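Local coordinates for polyguluronate lyase (Corynebacterium sp., PDB 1UAI), which probably cleaves the poly(alpha-L-guluronate) stretches of alginate as a lyase, using a jelly-roll beta-sandwich fold, at residues D15-L20 with E30-A35; C4-Q9 with L36-T41. One frame throughout, in Å; residues are numbered along the deposited sequence.

Both contacts lie on the same side of the chain's centre, contact 2 farther from it (about 17 Å, centre to centre) than contact 1 (about 14 Å). Most touching residues of contact 1 are buried; contact 2 has few buried and more exposed ones, and is the more superficial. Contact 1 pairs the two strands of a hairpin through backbone bonds, a salt bridge and a short hydroxyl-carboxylate bond. Contact 2 packs two loops, 4-9 and 36-41, with no direct hydrogen bond between them; a ring face, methyl groups and one shared water do the work. Along the chain the hairpin is nested inside the loop that contact 2 closes. The two touch directly: Ile-31 CG1 lies 3.7 Å from Phe-39 CE2.

Contact 1. Residues D15-L20 with E30-A35; sequences DWKVTL and EIEQPA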
loop_
_atom_site.group_PDB
_atom_site.type_symbol
_atom_site.label_atom_id
_atom_site.label_comp_id
_atom_site.label_asym_id
_atom_site.label_seq_id
_atom_site.Cartn_x
_atom_site.Cartn_y
_atom_site.Cartn_z
ATOM N N ASP A 15 1.277 -7.715 12.897
ATOM C CA ASP A 15 1.605 -8.603 11.792
ATOM C C ASP A 15 1.925 -7.886 10.489
ATOM O O ASP A 15 1.382 -8.194 9.422
ATOM C CB ASP A 15 0.484 -9.627 11.601
ATOM C CG ASP A 15 0.467 -10.662 12.707
ATOM O OD1 ASP A 15 1.533 -11.263 12.960
ATOM O OD2 ASP A 15 -0.599 -10.874 13.323
ATOM N N TRP A 16 2.845 -6.934 10.598
ATOM C CA TRP A 16 3.301 -6.142 9.469
ATOM C C TRP A 16 4.739 -5.705 9.695
ATOM O O TRP A 16 5.263 -5.783 10.809
ATOM C CB TRP A 16 2.468 -4.864 9.325
ATOM C CG TRP A 16 1.017 -5.083 9.101
ATOM C CD1 TRP A 16 0.039 -5.164 10.047
ATOM C CD2 TRP A 16 0.376 -5.278 7.838
ATOM N NE1 TRP A 16 -1.178 -5.398 9.450
ATOM C CE2 TRP A 16 -0.998 -5.472 8.094
ATOM C CE3 TRP A 16 0.831 -5.308 6.513
ATOM C CZ2 TRP A 16 -1.925 -5.694 7.072
ATOM C CZ3 TRP A 16 -0.090 -5.529 5.497
ATOM C CH2 TRP A 16 -1.454 -5.719 5.785
ATOM N N LYS A 17 5.368 -5.265 8.613
ATOM C CA LYS A 17 6.699 -4.681 8.658
ATOM C C LYS A 17 6.559 -3.524 7.673
ATOM O O LYS A 17 5.623 -3.509 6.864
ATOM C CB LYS A 17 7.803 -5.656 8.215
ATOM C CG LYS A 17 7.853 -5.992 6.738
ATOM C CD LYS A 17 9.122 -6.780 6.412
ATOM C CE LYS A 17 9.166 -7.190 4.947
ATOM N NZ LYS A 17 10.430 -7.899 4.592
ATOM N N VAL A 18 7.448 -2.543 7.749
ATOM C CA VAL A 18 7.361 -1.409 6.844
ATOM C C VAL A 18 8.625 -1.246 6.008
ATOM O O VAL A 18 9.740 -1.477 6.489
ATOM C CB VAL A 18 7.081 -0.087 7.624
ATOM C CG1 VAL A 18 8.281 0.287 8.489
ATOM C CG2 VAL A 18 6.734 1.038 6.649
ATOM N N THR A 19 8.431 -0.884 4.742
ATOM C CA THR A 19 9.528 -0.627 3.812
ATOM C C THR A 19 9.442 0.871 3.555
ATOM O O THR A 19 8.357 1.398 3.288
ATOM C CB THR A 19 9.354 -1.390 2.491
ATOM O OG1 THR A 19 9.270 -2.795 2.760
ATOM C CG2 THR A 19 10.534 -1.120 1.559
ATOM N N LEU A 20 10.584 1.544 3.629
ATOM C CA LEU A 20 10.651 2.993 3.491
ATOM C C LEU A 20 11.314 3.506 2.217
ATOM O O LEU A 20 11.906 2.739 1.457
ATOM C CB LEU A 20 11.394 3.552 4.707
ATOM C CG LEU A 20 10.822 3.121 6.060
ATOM C CD1 LEU A 20 11.847 3.358 7.157
ATOM C CD2 LEU A 20 9.534 3.883 6.336
ATOM N N GLU A 30 13.998 -1.126 6.056
ATOM C CA GLU A 30 12.802 -1.809 6.524
ATOM C C GLU A 30 12.874 -1.909 8.041
ATOM O O GLU A 30 13.955 -2.080 8.612
ATOM C CB GLU A 30 12.689 -3.221 5.944
ATOM C CG GLU A 30 12.568 -3.287 4.435
ATOM C CD GLU A 30 11.971 -4.599 3.958
ATOM O OE1 GLU A 30 12.266 -5.653 4.567
ATOM O OE2 GLU A 30 11.211 -4.580 2.967
ATOM N N ILE A 31 11.724 -1.781 8.691
ATOM C CA ILE A 31 11.654 -1.893 10.139
ATOM C C ILE A 31 10.628 -2.968 10.465
ATOM O O ILE A 31 9.486 -2.915 9.998
ATOM C CB ILE A 31 11.228 -0.569 10.810
ATOM C CG1 ILE A 31 12.260 0.525 10.520
ATOM C CG2 ILE A 31 11.099 -0.774 12.316
ATOM C CD1 ILE A 31 13.641 0.244 11.081
ATOM N N GLU A 32 11.052 -3.949 11.254
ATOM C CA GLU A 32 10.187 -5.052 11.645
ATOM C C GLU A 32 9.880 -4.965 13.132
ATOM O O GLU A 32 10.455 -4.144 13.851
ATOM C CB GLU A 32 10.883 -6.389 11.365
ATOM C CG GLU A 32 11.465 -6.509 9.968
ATOM C CD GLU A 32 12.218 -7.812 9.749
ATOM O OE1 GLU A 32 12.905 -8.277 10.685
ATOM O OE2 GLU A 32 12.138 -8.363 8.631
ATOM N N GLN A 33 8.961 -5.811 13.583
ATOM C CA GLN A 33 8.614 -5.877 14.996
ATOM C C GLN A 33 9.807 -6.530 15.692
ATOM O O GLN A 33 10.531 -7.315 15.079
ATOM C CB GLN A 33 7.368 -6.743 15.202
ATOM C CG GLN A 33 6.067 -6.110 14.738
ATOM C CD GLN A 33 5.685 -4.896 15.561
ATOM O OE1 GLN A 33 6.236 -4.662 16.638
ATOM N NE2 GLN A 33 4.726 -4.123 15.065
ATOM N N PRO A 34 10.016 -6.233 16.983
ATOM C CA PRO A 34 9.205 -5.336 17.810
ATOM C C PRO A 34 9.580 -3.856 17.733
ATOM O O PRO A 34 8.882 -3.017 18.292
ATOM C CB PRO A 34 9.404 -5.901 19.210
ATOM C CG PRO A 34 10.836 -6.310 19.174
ATOM C CD PRO A 34 10.979 -6.980 17.816
ATOM N N ALA A 35 10.680 -3.529 17.059
ATOM C CA ALA A 35 11.090 -2.129 16.953
ATOM C C ALA A 35 10.010 -1.277 16.289
ATOM O O ALA A 35 9.853 -0.099 16.610
ATOM C CB ALA A 35 12.392 -2.018 16.171
HETATM O O HOH W 1 7.600 -7.266 11.525
HETATM O O HOH W 2 11.147 -9.641 6.618
#
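Thr-19 OG1 donates to Glu-30 OE2 at 2.6 Å, approaching from above the carboxylate plane, 38° out of it. On the other oxygen of the same carboxylate, Lys-17 NZ meets Glu-30 OE1 at 2.9 Å on its syn side, completing a salt bridge. The two bonds together should restrict rotation of the carboxylate. Lys-17 CG sits between its backbone N and carbonyl carbon (chi1 71°), and the chain then runs extended, side by side with Glu-32. Lys-17 NZ stays 4.4 Å from Glu-32 OE2, too far for a salt bridge, but a water accepts from it and donates to that oxygen.

Between the two strands the backbones form an antiparallel hydrogen-bonded pair, Val-18 with Ile-31. Val-18 N reaches Ile-31 O at 3.1 Å, nearly straight at 170°, and Ile-31 N returns to Val-18 O at 3.0 Å. Their side chains leave by the other face of the sheet, where Val-18 CG1 packs 3.8 Å from Ile-31 CB. Past Glu-32 a water replaces direct pairing, linking Trp-16 O to Gln-33 N.

The contact is thus part of a beta hairpin of strands 16-20 and 27-31. Strand 72-79 pairs with the other edge of 16-20, and Phe-45 of strand 45-47 packs against Val-18 and Leu-20.

Contact 2. Residues C4-Q9 with L36-T41; sequences CDYPAQ and LDTFAT
Tyr-6 CG stands anti to its own carbonyl carbon (chi1 -55°), on the side of Thr-38, whose CG2 is anti to its carbonyl carbon, beside the backbone N, and lies 3.9 Å from Tyr-6 CE2; the two side chains cross obliquely. They belong to two loops of the jelly-roll beta-sandwich, one preceding strand 16-20 and the other running from strand 27-31 to strand 45-47. The ring face itself lies against the backbone in a CH-pi contact: Thr-38 CA is 3.7 Å from the Tyr-6 ring centroid and only 7° off the ring normal, which places it over the centre of one face. Asp-5 CB lies over the opposite face, displaced toward the rim, so the ring is sandwiched between a neighbour in sequence and the other loop. Ala-40 CB comes up at the ring's edge, 4.1 Å from Tyr-6 CD1, and also touches Pro-7 CD.

The turn carrying Tyr-6 is braced from within. Gln-9 OE1 accepts from two backbone amides: Asp-5 N lies nearly along the C=O axis, whereas Tyr-6 N, at 3.0 Å, stands above the carbonyl plane, 51° out of it. Cys-4, at the start of this segment, is tied by a disulfide to Cys-51. Farther along, the methyl of Ala-8 points toward the second loop, its CB 3.3 Å from Asp-37 O.

Between the two loops a water accepts from Ala-8 N at 2.9 Å and donates to two carbonyl oxygens, Leu-36 O and Phe-39 O, each at 2.8 Å.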
loop_
_atom_site.group_PDB
_atom_site.type_symbol
_atom_site.label_atom_id
_atom_site.label_comp_id
_atom_site.label_asym_id
_atom_site.label_seq_id
_atom_site.Cartn_x
_atom_site.Cartn_y
_atom_site.Cartn_z
ATOM N N CYS A 4 -0.799 9.503 19.470
ATOM C CA CYS A 4 -0.285 10.342 18.396
ATOM C C CYS A 4 1.215 10.290 18.127
ATOM O O CYS A 4 1.702 11.004 17.254
ATOM C CB CYS A 4 -0.673 11.798 18.665
ATOM S SG CYS A 4 -2.386 12.058 19.231
ATOM N N ASP A 5 1.947 9.452 18.852
ATOM C CA ASP A 5 3.394 9.394 18.667
ATOM C C ASP A 5 3.921 8.400 17.636
ATOM O O ASP A 5 4.879 8.700 16.923
ATOM C CB ASP A 5 4.087 9.133 20.009
ATOM C CG ASP A 5 3.777 10.199 21.044
ATOM O OD1 ASP A 5 3.674 11.385 20.668
ATOM O OD2 ASP A 5 3.652 9.851 22.234
ATOM N N TYR A 6 3.303 7.227 17.548
ATOM C CA TYR A 6 3.766 6.203 16.615
ATOM C C TYR A 6 2.647 5.602 15.784
ATOM O O TYR A 6 1.533 5.421 16.270
ATOM C CB TYR A 6 4.440 5.058 17.377
ATOM C CG TYR A 6 5.559 5.491 18.287
ATOM C CD1 TYR A 6 6.743 6.004 17.768
ATOM C CD2 TYR A 6 5.434 5.390 19.671
ATOM C CE1 TYR A 6 7.778 6.409 18.601
ATOM C CE2 TYR A 6 6.463 5.791 20.518
ATOM C CZ TYR A 6 7.632 6.299 19.972
ATOM O OH TYR A 6 8.661 6.689 20.799
ATOM N N PRO A 7 2.929 5.284 14.510
ATOM C CA PRO A 7 1.895 4.684 13.664
ATOM C C PRO A 7 1.288 3.446 14.333
ATOM O O PRO A 7 0.103 3.160 14.167
ATOM C CB PRO A 7 2.664 4.342 12.396
ATOM C CG PRO A 7 3.581 5.515 12.270
ATOM C CD PRO A 7 4.089 5.701 13.698
ATOM N N ALA A 8 2.104 2.726 15.101
ATOM C CA ALA A 8 1.655 1.517 15.789
ATOM C C ALA A 8 0.587 1.780 16.851
ATOM O O ALA A 8 0.007 0.841 17.394
ATOM C CB ALA A 8 2.849 0.800 16.415
ATOM N N GLN A 9 0.341 3.050 17.158
ATOM C CA GLN A 9 -0.682 3.407 18.139
ATOM C C GLN A 9 -2.007 3.699 17.433
ATOM O O GLN A 9 -3.054 3.769 18.072
ATOM C CB GLN A 9 -0.257 4.639 18.944
ATOM C CG GLN A 9 1.018 4.449 19.748
ATOM C CD GLN A 9 1.449 5.709 20.471
ATOM O OE1 GLN A 9 1.454 6.795 19.896
ATOM N NE2 GLN A 9 1.828 5.567 21.738
ATOM N N LEU A 36 9.266 -1.879 15.365
ATOM C CA LEU A 36 8.215 -1.163 14.657
ATOM C C LEU A 36 7.172 -0.574 15.606
ATOM O O LEU A 36 6.573 0.461 15.306
ATOM C CB LEU A 36 7.534 -2.094 13.645
ATOM C CG LEU A 36 6.412 -1.500 12.785
ATOM C CD1 LEU A 36 6.918 -0.273 12.035
ATOM C CD2 LEU A 36 5.910 -2.555 11.810
ATOM N N ASP A 37 6.972 -1.217 16.754
ATOM C CA ASP A 37 5.986 -0.750 17.725
ATOM C C ASP A 37 6.237 0.677 18.209
ATOM O O ASP A 37 5.301 1.374 18.599
ATOM C CB ASP A 37 5.931 -1.701 18.923
ATOM C CG ASP A 37 4.757 -1.410 19.840
ATOM O OD1 ASP A 37 3.607 -1.415 19.353
ATOM O OD2 ASP A 37 4.983 -1.176 21.045
ATOM N N THR A 38 7.494 1.107 18.200
ATOM C CA THR A 38 7.816 2.466 18.622
ATOM C C THR A 38 8.710 3.146 17.591
ATOM O O THR A 38 9.670 3.832 17.936
ATOM C CB THR A 38 8.500 2.488 20.017
ATOM O OG1 THR A 38 9.608 1.580 20.035
ATOM C CG2 THR A 38 7.507 2.089 21.100
ATOM N N PHE A 39 8.373 2.956 16.317
ATOM C CA PHE A 39 9.127 3.539 15.215
ATOM C C PHE A 39 8.328 4.559 14.419
ATOM O O PHE A 39 7.142 4.366 14.144
ATOM C CB PHE A 39 9.592 2.453 14.241
ATOM C CG PHE A 39 10.282 3.001 13.019
ATOM C CD1 PHE A 39 11.566 3.527 13.114
ATOM C CD2 PHE A 39 9.630 3.043 11.788
ATOM C CE1 PHE A 39 12.192 4.091 12.006
ATOM C CE2 PHE A 39 10.249 3.606 10.672
ATOM C CZ PHE A 39 11.533 4.131 10.783
ATOM N N ALA A 40 8.999 5.639 14.041
ATOM C CA ALA A 40 8.399 6.683 13.225
ATOM C C ALA A 40 9.527 7.436 12.539
ATOM O O ALA A 40 10.621 7.563 13.091
ATOM C CB ALA A 40 7.580 7.640 14.083
ATOM N N THR A 41 9.275 7.905 11.325
ATOM C CA THR A 41 10.263 8.684 10.594
ATOM C C THR A 41 9.513 9.678 9.713
ATOM O O THR A 41 8.970 9.328 8.666
ATOM C CB THR A 41 11.205 7.784 9.749
ATOM O OG1 THR A 41 12.169 8.605 9.078
ATOM C CG2 THR A 41 10.425 6.967 8.727
HETATM O O HOH W 3 5.003 2.673 14.625
#